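Local coordinates for PlzA (Borrelia burgdorferi, PDB 7MIE), which binds the bacterial second messenger cyclic di-GMP through its PilZ-type domain and probably acts as a receptor that passes on this signal in the Lyme disease spirochaete, at residues A[42-48]-A[168-172]; A[185-190]-A[200-204]; A[205-209]-A[275-280]. All coordinates share one frame; numbering follows the deposited sequence.

Contact 1 of 3, residues A[42-48]-A[168-172]; sequences IKMSTEI and RIHER. With C2E (9,9'-[(2R,3R,3aS,5S,7aR,9R,10R,10aS,12S,14aR)-3,5,10,12-tetrahydroxy-5,12-dioxidooctahydro-2H,7H-difuro[3,2-d:3',2'-j][1,3,7,9,2,8]tetraoxadiphosphacyclododecine-2,9-diyl]bis(2-amino-1,9-dihydro-6H-purin-6-one)), chain C.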
loop_
_atom_site.group_PDB
_atom_site.type_symbol
_atom_site.label_atom_id
_atom_site.label_comp_id
_atom_site.label_asym_id
_atom_site.label_seq_id
_atom_site.Cartn_x
_atom_site.Cartn_y
_atom_site.Cartn_z
ATOM N N ILE A 42 3.496 -6.131 -2.667
ATOM C CA ILE A 42 3.370 -5.894 -1.242
ATOM C C ILE A 42 3.136 -4.395 -1.052
ATOM O O ILE A 42 3.949 -3.581 -1.495
ATOM C CB ILE A 42 4.697 -6.312 -0.553
ATOM C CG1 ILE A 42 5.039 -7.810 -0.742
ATOM C CG2 ILE A 42 4.659 -5.909 0.925
ATOM C CD1 ILE A 42 3.983 -8.749 -0.107
ATOM N N LYS A 43 1.983 -4.055 -0.454
ATOM C CA LYS A 43 1.665 -2.658 -0.129
ATOM C C LYS A 43 2.560 -2.154 0.995
ATOM O O LYS A 43 2.876 -2.884 1.929
ATOM C CB LYS A 43 0.174 -2.428 0.156
ATOM C CG LYS A 43 -0.695 -2.664 -1.071
ATOM C CD LYS A 43 -2.179 -2.414 -0.926
ATOM C CE LYS A 43 -2.865 -3.337 0.052
ATOM N NZ LYS A 43 -2.912 -4.768 -0.408
ATOM N N MET A 44 2.950 -0.857 0.931
ATOM C CA MET A 44 3.906 -0.336 1.899
ATOM C C MET A 44 3.227 0.084 3.206
ATOM O O MET A 44 2.091 0.565 3.226
ATOM C CB MET A 44 4.692 0.849 1.316
ATOM C CG MET A 44 5.285 0.523 -0.021
ATOM S SD MET A 44 6.436 -0.924 -0.013
ATOM C CE MET A 44 7.750 -0.102 0.834
ATOM N N SER A 45 3.943 -0.136 4.318
ATOM C CA SER A 45 3.573 0.335 5.653
ATOM C C SER A 45 4.871 0.565 6.421
ATOM O O SER A 45 5.946 0.158 5.957
ATOM C CB SER A 45 2.692 -0.678 6.363
ATOM O OG SER A 45 3.513 -1.752 6.856
ATOM N N THR A 46 4.772 1.230 7.580
ATOM C CA THR A 46 5.932 1.561 8.395
ATOM C C THR A 46 6.816 0.332 8.636
ATOM O O THR A 46 8.046 0.401 8.464
ATOM C CB THR A 46 5.475 2.237 9.689
ATOM O OG1 THR A 46 4.757 3.397 9.258
ATOM C CG2 THR A 46 6.649 2.711 10.543
ATOM N N GLU A 47 6.201 -0.781 9.068
ATOM C CA GLU A 47 6.957 -1.984 9.366
ATOM C C GLU A 47 7.614 -2.589 8.119
ATOM O O GLU A 47 8.718 -3.125 8.238
ATOM C CB GLU A 47 6.102 -3.048 10.065
ATOM C CG GLU A 47 5.706 -2.646 11.485
ATOM C CD GLU A 47 5.195 -3.839 12.269
ATOM O OE1 GLU A 47 5.504 -3.917 13.466
ATOM O OE2 GLU A 47 4.488 -4.701 11.666
ATOM N N ILE A 48 6.967 -2.495 6.950
ATOM C CA ILE A 48 7.576 -3.002 5.726
ATOM C C ILE A 48 8.801 -2.152 5.372
ATOM O O ILE A 48 9.856 -2.678 5.050
ATOM C CB ILE A 48 6.567 -3.028 4.552
ATOM C CG1 ILE A 48 5.394 -3.948 4.890
ATOM C CG2 ILE A 48 7.245 -3.447 3.247
ATOM C CD1 ILE A 48 5.811 -5.361 5.124
ATOM N N ARG A 168 0.252 -12.517 9.764
ATOM C CA ARG A 168 0.043 -11.157 9.284
ATOM C C ARG A 168 1.314 -10.643 8.626
ATOM O O ARG A 168 2.391 -10.945 9.092
ATOM C CB ARG A 168 -0.186 -10.212 10.475
ATOM C CG ARG A 168 -1.378 -10.624 11.328
ATOM C CD ARG A 168 -1.613 -9.648 12.482
ATOM N NE ARG A 168 -2.474 -10.278 13.458
ATOM C CZ ARG A 168 -2.818 -9.730 14.617
ATOM N NH1 ARG A 168 -2.426 -8.494 14.904
ATOM N NH2 ARG A 168 -3.597 -10.416 15.440
ATOM N N ILE A 169 1.187 -9.823 7.582
ATOM C CA ILE A 169 2.405 -9.159 7.118
ATOM C C ILE A 169 2.400 -7.665 7.464
ATOM O O ILE A 169 3.464 -7.053 7.547
ATOM C CB ILE A 169 2.713 -9.392 5.620
ATOM C CG1 ILE A 169 1.605 -8.904 4.692
ATOM C CG2 ILE A 169 3.075 -10.850 5.347
ATOM C CD1 ILE A 169 2.123 -8.420 3.342
ATOM N N HIS A 170 1.216 -7.084 7.624
ATOM C CA HIS A 170 1.124 -5.680 8.005
ATOM C C HIS A 170 0.667 -5.477 9.447
ATOM O O HIS A 170 -0.132 -6.242 10.006
ATOM C CB HIS A 170 0.086 -4.957 7.142
ATOM C CG HIS A 170 0.473 -4.868 5.695
ATOM N ND1 HIS A 170 1.480 -4.049 5.237
ATOM C CD2 HIS A 170 0.027 -5.533 4.610
ATOM C CE1 HIS A 170 1.624 -4.211 3.916
ATOM N NE2 HIS A 170 0.745 -5.072 3.511
ATOM N N GLU A 171 1.108 -4.344 10.001
ATOM C CA GLU A 171 0.581 -3.862 11.267
ATOM C C GLU A 171 -0.888 -3.458 11.077
ATOM O O GLU A 171 -1.384 -3.127 9.994
ATOM C CB GLU A 171 1.474 -2.741 11.826
ATOM C CG GLU A 171 1.567 -1.494 10.943
ATOM C CD GLU A 171 2.693 -1.488 9.921
ATOM O OE1 GLU A 171 3.449 -0.533 9.918
ATOM O OE2 GLU A 171 2.801 -2.464 9.122
ATOM N N ARG A 172 -1.588 -3.537 12.192
ATOM C CA ARG A 172 -2.945 -3.047 12.282
ATOM C C ARG A 172 -2.891 -1.731 13.038
ATOM O O ARG A 172 -2.079 -1.560 13.966
ATOM C CB ARG A 172 -3.813 -4.108 12.966
ATOM C CG ARG A 172 -3.913 -5.373 12.120
ATOM C CD ARG A 172 -4.657 -6.457 12.866
ATOM N NE ARG A 172 -4.667 -7.602 11.950
ATOM C CZ ARG A 172 -5.258 -8.769 12.212
ATOM N NH1 ARG A 172 -5.930 -8.926 13.337
ATOM N NH2 ARG A 172 -5.183 -9.749 11.323
HETATM P P1 C2E C . -7.761 -14.661 7.731
HETATM O O2P C2E C . -8.281 -15.045 9.049
HETATM O O1P C2E C . -8.429 -15.129 6.463
HETATM O "O5'" C2E C . -7.952 -13.065 7.691
HETATM C "C5'" C2E C . -7.677 -12.386 6.454
HETATM C "C4'" C2E C . -7.449 -10.918 6.730
HETATM O "O4'" C2E C . -8.608 -10.363 7.391
HETATM C "C3'" C2E C . -6.299 -10.599 7.691
HETATM O "O3'" C2E C . -5.098 -10.597 6.928
HETATM C "C2'" C2E C . -6.666 -9.125 8.014
HETATM O "O2'" C2E C . -6.371 -8.307 6.898
HETATM C "C1'" C2E C . -8.199 -9.209 8.106
HETATM N N9 C2E C . -8.659 -9.322 9.482
HETATM C C8 C2E C . -9.205 -10.398 10.143
HETATM N N7 C2E C . -9.507 -10.141 11.387
HETATM C C5 C2E C . -9.094 -8.816 11.560
HETATM C C6 C2E C . -9.130 -7.987 12.705
HETATM O O6 C2E C . -9.490 -8.309 13.847
HETATM N N1 C2E C . -8.596 -6.716 12.430
HETATM C C2 C2E C . -8.113 -6.300 11.205
HETATM N N2 C2E C . -7.622 -5.046 11.106
HETATM N N3 C2E C . -8.071 -7.076 10.127
HETATM C C4 C2E C . -8.581 -8.312 10.389
HETATM P P11 C2E C . -3.699 -10.714 7.737
HETATM O O21 C2E C . -2.667 -10.481 6.686
HETATM O O11 C2E C . -3.771 -9.739 8.881
HETATM O O5A C2E C . -3.763 -12.210 8.339
HETATM C C5A C2E C . -3.498 -13.268 7.383
HETATM C C4A C2E C . -3.882 -14.579 8.008
HETATM O O4A C2E C . -3.041 -14.844 9.155
HETATM C C3A C2E C . -5.306 -14.612 8.565
HETATM O O3A C2E C . -6.183 -14.857 7.468
HETATM C C2A C2E C . -5.183 -15.743 9.584
HETATM O O2A C2E C . -5.198 -17.025 8.971
HETATM C C1A C2E C . -3.804 -15.426 10.174
HETATM N N91 C2E C . -3.832 -14.586 11.357
HETATM C C81 C2E C . -3.468 -13.259 11.459
HETATM N N71 C2E C . -3.621 -12.803 12.676
HETATM C C51 C2E C . -4.096 -13.886 13.420
HETATM C C61 C2E C . -4.433 -14.000 14.801
HETATM O O61 C2E C . -4.368 -13.163 15.709
HETATM N N11 C2E C . -4.863 -15.286 15.115
HETATM C C21 C2E C . -5.012 -16.319 14.225
HETATM N N21 C2E C . -5.458 -17.478 14.741
HETATM N N31 C2E C . -4.656 -16.242 12.942
HETATM C C41 C2E C . -4.227 -14.984 12.607
#
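The carboxylate of Glu171 is gripped at both oxygens by the start of helix 46-52. Ser45 OG, at the N-cap position, donates a very short hydrogen bond of 2.5 Å to Glu171 OE2, while Glu47 N gives a nearly straight one (163°) to Glu171 OE1 over 2.9 Å, arriving on the syn side and 24° out of the carboxylate plane. Glutamate suits the place because its chain, bent about the CB-CG bond (chi2 -90°), turns both oxygens toward the helix start. The aliphatic part of Glu47 slides past it in the opposite direction, CG lying 3.5 Å from Glu171 OE1. At the ring edge of His170, ND1 makes a weak bond to the same Ser45 OG, and Ile48 CG1 approaches the ring obliquely at 3.9 Å from CE1. Ile42 and Ile169 meet through their CD1 methyls beside helix 149-164.

Two arginines of 168-172 face the other way, into the cyclic di-GMP site. Arg168 reads one guanine, NE donating to C2E N71 at 2.9 Å and NH2 to O61; Arg172 NH2 holds phosphate oxygen O11 at 2.8 Å, its guanidinium sandwiched between the second guanine and that of Arg168. One short loop thus holds the ligand through Arg168 and Arg172 and helix 46-52 through Glu171, whose negative charge the helix N-terminus probably stabilises despite the nearby Glu47 carboxylate.

Contact 2 of 3, residues A[185-190]-A[200-204]; sequences IDSDKA and KCLIK
The beta hairpin of strands 189-193 and 198-207 belongs to the antiparallel sheet in the C-terminal, cyclic di-GMP-binding half of PlzA, and residues 185-190 lead into its first strand. Ala190 and Cys201 are a hydrogen-bonded pair: Ala190 N donates to Cys201 O at 3.1 Å, and Cys201 N returns a bond to Ala190 O at 3.0 Å. Lys189 and Leu202 make the adjoining non-hydrogen-bonded pair. One residue further, before the first strand is regular, Ile203 N reaches Asp188 O over 2.8 Å, almost straight at 171°. The entry is shaped by an ST turn, in which Ser187 OG accepts from Lys189 N; serine's short hydroxyl reaches this amide two residues on.

Ala190 and Cys201 point to the buried face of the sheet, where Ala190 CB lies 3.9 Å from Cys201 SG and also packs against Ile203 CG1 at 3.7 Å. Ala190, the smallest of them, is packed against Phe231 and Phe233 of strand 228-233; Ile203 also touches Phe231. Ile185 and Ile203 reach toward each other tip to tip, their CD1 methyls 4.2 Å apart. Lys189 and Leu202 point to the other, exposed face, where a long charged chain such as that of Lys189 is readily accommodated. The carboxylate of Asp188 lies obliquely across Leu202, with Asp188 OD1 3.8 Å from Leu202 CD2. Its CG stands between the backbone N and the carbonyl carbon (chi1 69°), which brings OD2 to a water that donates to both Asp188 OD2 and Ile203 O and accepts from Lys204 NZ.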
loop_
_atom_site.group_PDB
_atom_site.type_symbol
_atom_site.label_atom_id
_atom_site.label_comp_id
_atom_site.label_asym_id
_atom_site.label_seq_id
_atom_site.Cartn_x
_atom_site.Cartn_y
_atom_site.Cartn_z
ATOM N N ILE A 185 -10.219 10.060 8.738
ATOM C CA ILE A 185 -11.591 9.822 9.171
ATOM C C ILE A 185 -11.813 10.622 10.450
ATOM O O ILE A 185 -10.859 10.953 11.124
ATOM C CB ILE A 185 -11.913 8.327 9.396
ATOM C CG1 ILE A 185 -11.186 7.749 10.609
ATOM C CG2 ILE A 185 -11.651 7.505 8.133
ATOM C CD1 ILE A 185 -11.714 6.386 11.028
ATOM N N ASP A 186 -13.081 10.893 10.778
ATOM C CA ASP A 186 -13.431 11.916 11.753
ATOM C C ASP A 186 -13.521 11.323 13.151
ATOM O O ASP A 186 -13.214 11.983 14.149
ATOM C CB ASP A 186 -14.779 12.553 11.396
ATOM C CG ASP A 186 -14.676 13.571 10.275
ATOM O OD1 ASP A 186 -13.564 14.098 10.058
ATOM O OD2 ASP A 186 -15.707 13.837 9.639
ATOM N N SER A 187 -14.026 10.096 13.212
ATOM C CA SER A 187 -14.273 9.431 14.472
ATOM C C SER A 187 -14.220 7.930 14.242
ATOM O O SER A 187 -14.046 7.480 13.108
ATOM C CB SER A 187 -15.636 9.812 15.036
ATOM O OG SER A 187 -16.640 8.984 14.466
ATOM N N ASP A 188 -14.394 7.210 15.355
ATOM C CA ASP A 188 -14.430 5.765 15.435
ATOM C C ASP A 188 -15.810 5.199 15.107
ATOM O O ASP A 188 -16.011 3.989 15.206
ATOM C CB ASP A 188 -13.920 5.313 16.803
ATOM C CG ASP A 188 -14.816 5.628 17.993
ATOM O OD1 ASP A 188 -15.791 6.406 17.839
ATOM O OD2 ASP A 188 -14.537 5.080 19.059
ATOM N N LYS A 189 -16.768 6.055 14.726
ATOM C CA LYS A 189 -18.122 5.551 14.541
ATOM C C LYS A 189 -18.261 4.947 13.150
ATOM O O LYS A 189 -17.843 5.547 12.170
ATOM C CB LYS A 189 -19.170 6.651 14.725
ATOM C CG LYS A 189 -19.337 7.165 16.151
ATOM C CD LYS A 189 -20.643 7.912 16.338
ATOM C CE LYS A 189 -20.526 9.031 17.352
ATOM N NZ LYS A 189 -19.578 10.072 16.889
ATOM N N ALA A 190 -18.856 3.753 13.087
ATOM C CA ALA A 190 -19.101 3.087 11.820
ATOM C C ALA A 190 -20.396 2.283 11.904
ATOM O O ALA A 190 -21.098 2.318 12.919
ATOM C CB ALA A 190 -17.931 2.197 11.446
ATOM N N LYS A 200 -24.985 0.087 14.530
ATOM C CA LYS A 200 -23.880 0.940 14.931
ATOM C C LYS A 200 -22.743 0.065 15.444
ATOM O O LYS A 200 -22.975 -1.018 15.985
ATOM C CB LYS A 200 -24.303 1.854 16.082
ATOM C CG LYS A 200 -24.922 3.186 15.695
ATOM C CD LYS A 200 -24.753 4.235 16.787
ATOM C CE LYS A 200 -25.994 5.074 17.003
ATOM N NZ LYS A 200 -26.784 5.209 15.755
ATOM N N CYS A 201 -21.503 0.540 15.267
ATOM C CA CYS A 201 -20.378 -0.124 15.902
ATOM C C CYS A 201 -19.275 0.900 16.151
ATOM O O CYS A 201 -19.360 2.016 15.653
ATOM C CB CYS A 201 -19.912 -1.327 15.081
ATOM S SG CYS A 201 -19.232 -0.904 13.454
ATOM N N LEU A 202 -18.261 0.520 16.937
ATOM C CA LEU A 202 -17.077 1.359 17.089
ATOM C C LEU A 202 -15.891 0.663 16.408
ATOM O O LEU A 202 -15.693 -0.532 16.603
ATOM C CB LEU A 202 -16.791 1.602 18.578
ATOM C CG LEU A 202 -17.873 2.376 19.339
ATOM C CD1 LEU A 202 -17.406 2.741 20.740
ATOM C CD2 LEU A 202 -18.296 3.619 18.565
ATOM N N ILE A 203 -15.127 1.408 15.595
ATOM C CA ILE A 203 -13.898 0.839 15.028
ATOM C C ILE A 203 -12.830 0.742 16.132
ATOM O O ILE A 203 -12.494 1.751 16.759
ATOM C CB ILE A 203 -13.379 1.661 13.826
ATOM C CG1 ILE A 203 -14.470 1.980 12.785
ATOM C CG2 ILE A 203 -12.160 0.951 13.211
ATOM C CD1 ILE A 203 -14.088 3.069 11.805
ATOM N N LYS A 204 -12.259 -0.458 16.318
ATOM C CA LYS A 204 -11.170 -0.691 17.261
ATOM C C LYS A 204 -9.819 -0.755 16.550
ATOM O O LYS A 204 -8.837 -0.275 17.105
ATOM C CB LYS A 204 -11.418 -1.947 18.099
ATOM C CG LYS A 204 -12.715 -1.924 18.904
ATOM C CD LYS A 204 -13.045 -0.582 19.567
ATOM C CE LYS A 204 -12.233 -0.278 20.815
ATOM N NZ LYS A 204 -12.618 1.025 21.430
HETATM O O HOH W 1 -12.666 3.242 19.016
#

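Contact 3 of 3, residues A[205-209]-A[275-280]; sequences DLSYG and YTMLIH. With C2E (9,9'-[(2R,3R,3aS,5S,7aR,9R,10R,10aS,12S,14aR)-3,5,10,12-tetrahydroxy-5,12-dioxidooctahydro-2H,7H-difuro[3,2-d:3',2'-j][1,3,7,9,2,8]tetraoxadiphosphacyclododecine-2,9-diyl]bis(2-amino-1,9-dihydro-6H-purin-6-one)), chain C.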
loop_
_atom_site.group_PDB
_atom_site.type_symbol
_atom_site.label_atom_id
_atom_site.label_comp_id
_atom_site.label_asym_id
_atom_site.label_seq_id
_atom_site.Cartn_x
_atom_site.Cartn_y
_atom_site.Cartn_z
ATOM N N ASP A 205 -9.765 -1.359 15.347
ATOM C CA ASP A 205 -8.544 -1.337 14.555
ATOM C C ASP A 205 -8.865 -1.465 13.069
ATOM O O ASP A 205 -9.958 -1.924 12.698
ATOM C CB ASP A 205 -7.484 -2.325 15.080
ATOM C CG ASP A 205 -7.783 -3.808 14.916
ATOM O OD1 ASP A 205 -8.088 -4.209 13.798
ATOM O OD2 ASP A 205 -7.666 -4.576 15.939
ATOM N N LEU A 206 -7.924 -0.988 12.252
ATOM C CA LEU A 206 -8.038 -1.028 10.791
ATOM C C LEU A 206 -6.737 -1.551 10.188
ATOM O O LEU A 206 -5.656 -1.287 10.707
ATOM C CB LEU A 206 -8.262 0.384 10.226
ATOM C CG LEU A 206 -9.596 1.063 10.558
ATOM C CD1 LEU A 206 -9.635 2.484 9.967
ATOM C CD2 LEU A 206 -10.753 0.230 9.974
ATOM N N SER A 207 -6.845 -2.201 9.023
ATOM C CA SER A 207 -5.662 -2.539 8.259
ATOM C C SER A 207 -6.042 -2.548 6.785
ATOM O O SER A 207 -7.213 -2.367 6.431
ATOM C CB SER A 207 -5.117 -3.877 8.731
ATOM O OG SER A 207 -6.052 -4.891 8.398
ATOM N N TYR A 208 -5.059 -2.781 5.914
ATOM C CA TYR A 208 -5.320 -2.858 4.486
ATOM C C TYR A 208 -6.434 -3.872 4.184
ATOM O O TYR A 208 -7.236 -3.633 3.291
ATOM C CB TYR A 208 -4.024 -3.264 3.755
ATOM C CG TYR A 208 -3.068 -2.121 3.465
ATOM C CD1 TYR A 208 -3.485 -1.004 2.752
ATOM C CD2 TYR A 208 -1.737 -2.186 3.873
ATOM C CE1 TYR A 208 -2.625 0.057 2.469
ATOM C CE2 TYR A 208 -0.844 -1.169 3.538
ATOM C CZ TYR A 208 -1.290 -0.051 2.860
ATOM O OH TYR A 208 -0.431 0.961 2.535
ATOM N N GLY A 209 -6.483 -4.960 4.955
ATOM C CA GLY A 209 -7.338 -6.088 4.592
ATOM C C GLY A 209 -8.576 -6.287 5.473
ATOM O O GLY A 209 -9.363 -7.217 5.221
ATOM N N TYR A 275 -10.438 3.433 0.237
ATOM C CA TYR A 275 -10.081 2.863 1.536
ATOM C C TYR A 275 -8.579 2.551 1.557
ATOM O O TYR A 275 -7.886 2.846 2.532
ATOM C CB TYR A 275 -10.859 1.572 1.815
ATOM C CG TYR A 275 -10.422 0.945 3.126
ATOM C CD1 TYR A 275 -10.841 1.490 4.333
ATOM C CD2 TYR A 275 -9.509 -0.105 3.182
ATOM C CE1 TYR A 275 -10.430 0.980 5.561
ATOM C CE2 TYR A 275 -9.107 -0.650 4.398
ATOM C CZ TYR A 275 -9.535 -0.087 5.595
ATOM O OH TYR A 275 -9.175 -0.571 6.824
ATOM N N THR A 276 -8.108 1.839 0.529
ATOM C CA THR A 276 -6.709 1.461 0.472
ATOM C C THR A 276 -5.817 2.698 0.621
ATOM O O THR A 276 -4.815 2.696 1.358
ATOM C CB THR A 276 -6.401 0.735 -0.842
ATOM O OG1 THR A 276 -7.242 -0.426 -0.832
ATOM C CG2 THR A 276 -4.948 0.296 -0.852
ATOM N N MET A 277 -6.190 3.781 -0.083
ATOM C CA MET A 277 -5.380 5.001 -0.008
ATOM C C MET A 277 -5.502 5.705 1.361
ATOM O O MET A 277 -4.550 6.335 1.822
ATOM C CB MET A 277 -5.775 5.987 -1.119
ATOM C CG MET A 277 -5.353 5.585 -2.524
ATOM S SD MET A 277 -3.613 5.176 -2.688
ATOM C CE MET A 277 -3.448 4.701 -4.416
ATOM N N LEU A 278 -6.638 5.574 2.059
ATOM C CA LEU A 278 -6.758 6.091 3.425
ATOM C C LEU A 278 -5.736 5.402 4.345
ATOM O O LEU A 278 -5.104 6.049 5.190
ATOM C CB LEU A 278 -8.193 5.839 3.919
ATOM C CG LEU A 278 -8.472 5.956 5.419
ATOM C CD1 LEU A 278 -8.595 7.429 5.784
ATOM C CD2 LEU A 278 -9.795 5.273 5.767
ATOM N N ILE A 279 -5.609 4.079 4.214
ATOM C CA ILE A 279 -4.633 3.348 5.025
ATOM C C ILE A 279 -3.205 3.708 4.611
ATOM O O ILE A 279 -2.348 3.986 5.466
ATOM C CB ILE A 279 -4.881 1.827 4.949
ATOM C CG1 ILE A 279 -6.315 1.497 5.404
ATOM C CG2 ILE A 279 -3.836 1.064 5.796
ATOM C CD1 ILE A 279 -6.630 1.905 6.850
ATOM N N HIS A 280 -2.950 3.744 3.306
ATOM C CA HIS A 280 -1.629 4.148 2.845
ATOM C C HIS A 280 -1.254 5.540 3.382
ATOM O O HIS A 280 -0.137 5.711 3.869
ATOM C CB HIS A 280 -1.613 4.110 1.306
ATOM C CG HIS A 280 -0.238 4.402 0.788
ATOM N ND1 HIS A 280 0.156 5.699 0.469
ATOM C CD2 HIS A 280 0.803 3.591 0.514
ATOM C CE1 HIS A 280 1.395 5.661 0.005
ATOM N NE2 HIS A 280 1.812 4.402 0.040
HETATM P P1 C2E C . -7.761 -14.661 7.731
HETATM O O2P C2E C . -8.281 -15.045 9.049
HETATM O O1P C2E C . -8.429 -15.129 6.463
HETATM O "O5'" C2E C . -7.952 -13.065 7.691
HETATM C "C5'" C2E C . -7.677 -12.386 6.454
HETATM C "C4'" C2E C . -7.449 -10.918 6.730
HETATM O "O4'" C2E C . -8.608 -10.363 7.391
HETATM C "C3'" C2E C . -6.299 -10.599 7.691
HETATM O "O3'" C2E C . -5.098 -10.597 6.928
HETATM C "C2'" C2E C . -6.666 -9.125 8.014
HETATM O "O2'" C2E C . -6.371 -8.307 6.898
HETATM C "C1'" C2E C . -8.199 -9.209 8.106
HETATM N N9 C2E C . -8.659 -9.322 9.482
HETATM C C8 C2E C . -9.205 -10.398 10.143
HETATM N N7 C2E C . -9.507 -10.141 11.387
HETATM C C5 C2E C . -9.094 -8.816 11.560
HETATM C C6 C2E C . -9.130 -7.987 12.705
HETATM O O6 C2E C . -9.490 -8.309 13.847
HETATM N N1 C2E C . -8.596 -6.716 12.430
HETATM C C2 C2E C . -8.113 -6.300 11.205
HETATM N N2 C2E C . -7.622 -5.046 11.106
HETATM N N3 C2E C . -8.071 -7.076 10.127
HETATM C C4 C2E C . -8.581 -8.312 10.389
HETATM P P11 C2E C . -3.699 -10.714 7.737
HETATM O O21 C2E C . -2.667 -10.481 6.686
HETATM O O11 C2E C . -3.771 -9.739 8.881
HETATM O O5A C2E C . -3.763 -12.210 8.339
HETATM C C5A C2E C . -3.498 -13.268 7.383
HETATM C C4A C2E C . -3.882 -14.579 8.008
HETATM O O4A C2E C . -3.041 -14.844 9.155
HETATM C C3A C2E C . -5.306 -14.612 8.565
HETATM O O3A C2E C . -6.183 -14.857 7.468
HETATM C C2A C2E C . -5.183 -15.743 9.584
HETATM O O2A C2E C . -5.198 -17.025 8.971
HETATM C C1A C2E C . -3.804 -15.426 10.174
HETATM N N91 C2E C . -3.832 -14.586 11.357
HETATM C C81 C2E C . -3.468 -13.259 11.459
HETATM N N71 C2E C . -3.621 -12.803 12.676
HETATM C C51 C2E C . -4.096 -13.886 13.420
HETATM C C61 C2E C . -4.433 -14.000 14.801
HETATM O O61 C2E C . -4.368 -13.163 15.709
HETATM N N11 C2E C . -4.863 -15.286 15.115
HETATM C C21 C2E C . -5.012 -16.319 14.225
HETATM N N21 C2E C . -5.458 -17.478 14.741
HETATM N N31 C2E C . -4.656 -16.242 12.942
HETATM C C41 C2E C . -4.227 -14.984 12.607
HETATM O O HOH W 2 -6.344 -2.509 0.899
#
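The ring of Tyr208 carries Ile279 CG2 over one face, a CH-pi contact 3.8 Å from the centroid and 17° off the normal, while Thr276 O lies at its edge. The ring of Tyr275 works through its edge, in plane with Ser207 O and Tyr208 O. Together they join the end of strand 198-207, in the cyclic di-GMP-binding sheet of the PilZ-type domain, to helix 273-283; residues 275-280 of the helix cross strand segment 205-207 at -106°.

Tyr275 OH donates a hydrogen bond of 2.7 Å to Ser207 O, tilted from the carbonyl plane; a tyrosine can bridge the gap because CG is anti to the backbone N (chi1 177°), sending the ring from the helix to the strand. Leu206, a branched apolar chain turned to the helix, crosses Tyr275 obliquely, with its CB also 4.0 Å from Ile279 CD1. Tyr208 and His280 lie side by side and point the same way, Tyr208 OH meeting the imidazole edge 3.5 Å from His280 CD2. The polar ends of both go to the N-terminal half: Tyr208 OH bonds to Met44 O and His280 NE2 to Ile71 O.

Beyond the strand is the ligand. Asp205 OD1 accepts from both N1 and N2 of one guanine, as suits a carboxylate reading that edge, and N2 also appears to donate to Ser207 OG, whose position is less certain. Gly209, whose lack of a side chain fits the tight spot, lies with its C 3.3 Å from C2E O2'. A water donates to Tyr208 O at 2.8 Å and is 2.9 Å from Thr276 OG1.

Overall arrangement
Contacts 1 and 3 lie side by side, centres about 10 Å apart, and meet at Tyr208, whose ring makes a cation-pi contact with Lys43 and an edge-to-face one with His170. Both also reach the same cyclic di-GMP, contact 1 through the arginines of 168-172 and contact 3 through the end of strand 198-207, so the same two short segments, 168-172 and 205-209, serve both the ligand site and the junction between the two halves of the chain. Contact 2 lies further out, its centre about 14 Å from that of contact 3 and about 22 Å from that of contact 1. It shares strand 198-207 with contact 3 and touches it where Ile185 CG2 lies 3.7 Å from Leu278 CD2.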